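Local coordinates for F-actin-capping protein subunit alpha (Plasmodium berghei, PDB 7A0H) that probably caps the fast-growing barbed ends of actin filaments as an atypical homodimer, blocking subunit exchange there without severing them, at residues Ile87-Asn92 and Arg96-Thr101. Residues are numbered along the deposited sequence; the frame is centred on the assembly and turned at random.
Sequences ILANVN and RKVIDT
With chi1 at 58°, I99 holds CG1 between its own backbone N and carbonyl carbon, which lays the chain obliquely over N90: CG1 sits 3.3 Å from N90 O and CD1 3.9 Å from N90 OD1. The other branch, CG2, rests against N92 CB. In N90 and D100 alike, CG stands anti to the backbone N; a water lies between N90 ND2 and D100 OD2, donating to OD2 at 2.9 Å, though its short approach to ND2 is doubtful.

A classic beta bulge, with I99 and D100 both opposite N90, brings I99 round toward this face. N90 O takes a nearly straight bond from I99 N (2.9 Å, 172°) and a weak one from D100 N, while N90 N gives to D100 O. At the turn R96 and K97 face N92 in a G1 bulge: N92 N reaches K97 O at 2.8 Å, K97 N gives to an in-plane lone pair of N92 O at 3.2 Å, and N92 OD1 accepts from K95 N. A89, V91, V98 and T101 lie on the other face, against I60, F62, I68 and I70.

Two bulges probably accentuate the hairpin's twist (strands at 133°), setting a largely apolar face against a mostly polar one of N90, N92, K97 and D100, crossed by I99.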
loop_
_atom_site.group_PDB
_atom_site.type_symbol
_atom_site.label_atom_id
_atom_site.label_comp_id
_atom_site.label_asym_id
_atom_site.label_seq_id
_atom_site.Cartn_x
_atom_site.Cartn_y
_atom_site.Cartn_z
ATOM N N ILE A 87 6.558 -22.714 28.667
ATOM C CA ILE A 87 7.671 -21.772 28.730
ATOM C C ILE A 87 7.064 -20.410 28.455
ATOM O O ILE A 87 6.188 -20.298 27.580
ATOM C CB ILE A 87 8.732 -22.151 27.687
ATOM C CG1 ILE A 87 9.843 -22.936 28.346
ATOM C CG2 ILE A 87 9.154 -20.936 26.882
ATOM C CD1 ILE A 87 10.742 -23.567 27.287
ATOM N N LEU A 88 7.415 -19.422 29.276
ATOM C CA LEU A 88 7.146 -18.027 28.983
ATOM C C LEU A 88 8.437 -17.467 28.424
ATOM O O LEU A 88 9.503 -17.608 29.045
ATOM C CB LEU A 88 6.762 -17.230 30.229
ATOM C CG LEU A 88 5.614 -17.826 31.056
ATOM C CD1 LEU A 88 5.459 -17.124 32.425
ATOM C CD2 LEU A 88 4.299 -17.743 30.319
ATOM N N ALA A 89 8.342 -16.849 27.263
ATOM C CA ALA A 89 9.501 -16.349 26.540
ATOM C C ALA A 89 9.444 -14.840 26.607
ATOM O O ALA A 89 8.399 -14.208 26.340
ATOM C CB ALA A 89 9.520 -16.822 25.087
ATOM N N ASN A 90 10.568 -14.266 26.970
ATOM C CA ASN A 90 10.732 -12.825 26.950
ATOM C C ASN A 90 11.285 -12.453 25.588
ATOM O O ASN A 90 12.297 -13.008 25.162
ATOM C CB ASN A 90 11.663 -12.398 28.069
ATOM C CG ASN A 90 11.497 -10.969 28.392
ATOM O OD1 ASN A 90 11.204 -10.164 27.502
ATOM N ND2 ASN A 90 11.611 -10.631 29.660
ATOM N N VAL A 91 10.656 -11.515 24.906
ATOM C CA VAL A 91 11.048 -11.282 23.523
ATOM C C VAL A 91 11.596 -9.885 23.303
ATOM O O VAL A 91 11.186 -8.922 23.951
ATOM C CB VAL A 91 9.804 -11.548 22.626
ATOM C CG1 VAL A 91 9.884 -10.815 21.430
ATOM C CG2 VAL A 91 9.685 -13.089 22.318
ATOM N N ASN A 92 12.491 -9.745 22.319
ATOM C CA ASN A 92 12.819 -8.408 21.813
ATOM C C ASN A 92 12.067 -8.198 20.502
ATOM O O ASN A 92 12.337 -8.873 19.490
ATOM C CB ASN A 92 14.313 -8.176 21.621
ATOM C CG ASN A 92 14.637 -6.721 21.207
ATOM O OD1 ASN A 92 13.780 -6.034 20.627
ATOM N ND2 ASN A 92 15.867 -6.217 21.597
ATOM N N ARG A 96 13.172 -9.141 17.112
ATOM C CA ARG A 96 12.433 -10.380 16.833
ATOM C C ARG A 96 13.267 -11.594 17.234
ATOM O O ARG A 96 13.577 -12.481 16.429
ATOM C CB ARG A 96 12.010 -10.483 15.365
ATOM C CG ARG A 96 10.891 -9.511 14.977
ATOM C CD ARG A 96 10.209 -9.916 13.680
ATOM N NE ARG A 96 9.141 -8.974 13.318
ATOM C CZ ARG A 96 8.476 -8.996 12.155
ATOM N NH1 ARG A 96 8.771 -9.910 11.223
ATOM N NH2 ARG A 96 7.502 -8.123 11.926
ATOM N N LYS A 97 13.651 -11.610 18.501
ATOM C CA LYS A 97 14.396 -12.727 19.043
ATOM C C LYS A 97 13.976 -12.957 20.462
ATOM O O LYS A 97 13.384 -12.086 21.105
ATOM C CB LYS A 97 15.910 -12.540 18.965
ATOM C CG LYS A 97 16.464 -11.356 19.777
ATOM C CD LYS A 97 18.018 -11.437 19.894
ATOM C CE LYS A 97 18.643 -10.241 20.607
ATOM N NZ LYS A 97 20.146 -10.338 20.513
ATOM N N VAL A 98 14.241 -14.176 20.921
ATOM C CA VAL A 98 14.018 -14.551 22.298
ATOM C C VAL A 98 15.233 -14.141 23.127
ATOM O O VAL A 98 16.358 -14.588 22.851
ATOM C CB VAL A 98 13.780 -16.055 22.415
ATOM C CG1 VAL A 98 13.621 -16.457 23.859
ATOM C CG2 VAL A 98 12.527 -16.433 21.642
ATOM N N ILE A 99 14.990 -13.449 24.231
ATOM C CA ILE A 99 16.084 -12.994 25.090
ATOM C C ILE A 99 16.061 -13.629 26.464
ATOM O O ILE A 99 16.999 -13.434 27.229
ATOM C CB ILE A 99 16.102 -11.453 25.219
ATOM C CG1 ILE A 99 14.773 -10.913 25.794
ATOM C CG2 ILE A 99 16.230 -10.848 23.863
ATOM C CD1 ILE A 99 14.713 -9.353 26.034
ATOM N N ASP A 100 15.025 -14.372 26.821
ATOM C CA ASP A 100 15.027 -15.094 28.098
ATOM C C ASP A 100 13.828 -16.041 28.077
ATOM O O ASP A 100 12.864 -15.844 27.349
ATOM C CB ASP A 100 15.027 -14.060 29.258
ATOM C CG ASP A 100 15.311 -14.656 30.608
ATOM O OD1 ASP A 100 16.241 -15.524 30.757
ATOM O OD2 ASP A 100 14.633 -14.155 31.549
ATOM N N THR A 101 13.901 -17.090 28.868
ATOM C CA THR A 101 12.758 -17.974 28.971
ATOM C C THR A 101 12.594 -18.370 30.417
ATOM O O THR A 101 13.587 -18.540 31.132
ATOM C CB THR A 101 12.895 -19.218 28.131
ATOM O OG1 THR A 101 14.077 -19.882 28.538
ATOM C CG2 THR A 101 13.011 -18.888 26.674
HETATM O O HOH W 1 12.334 -12.486 31.189
#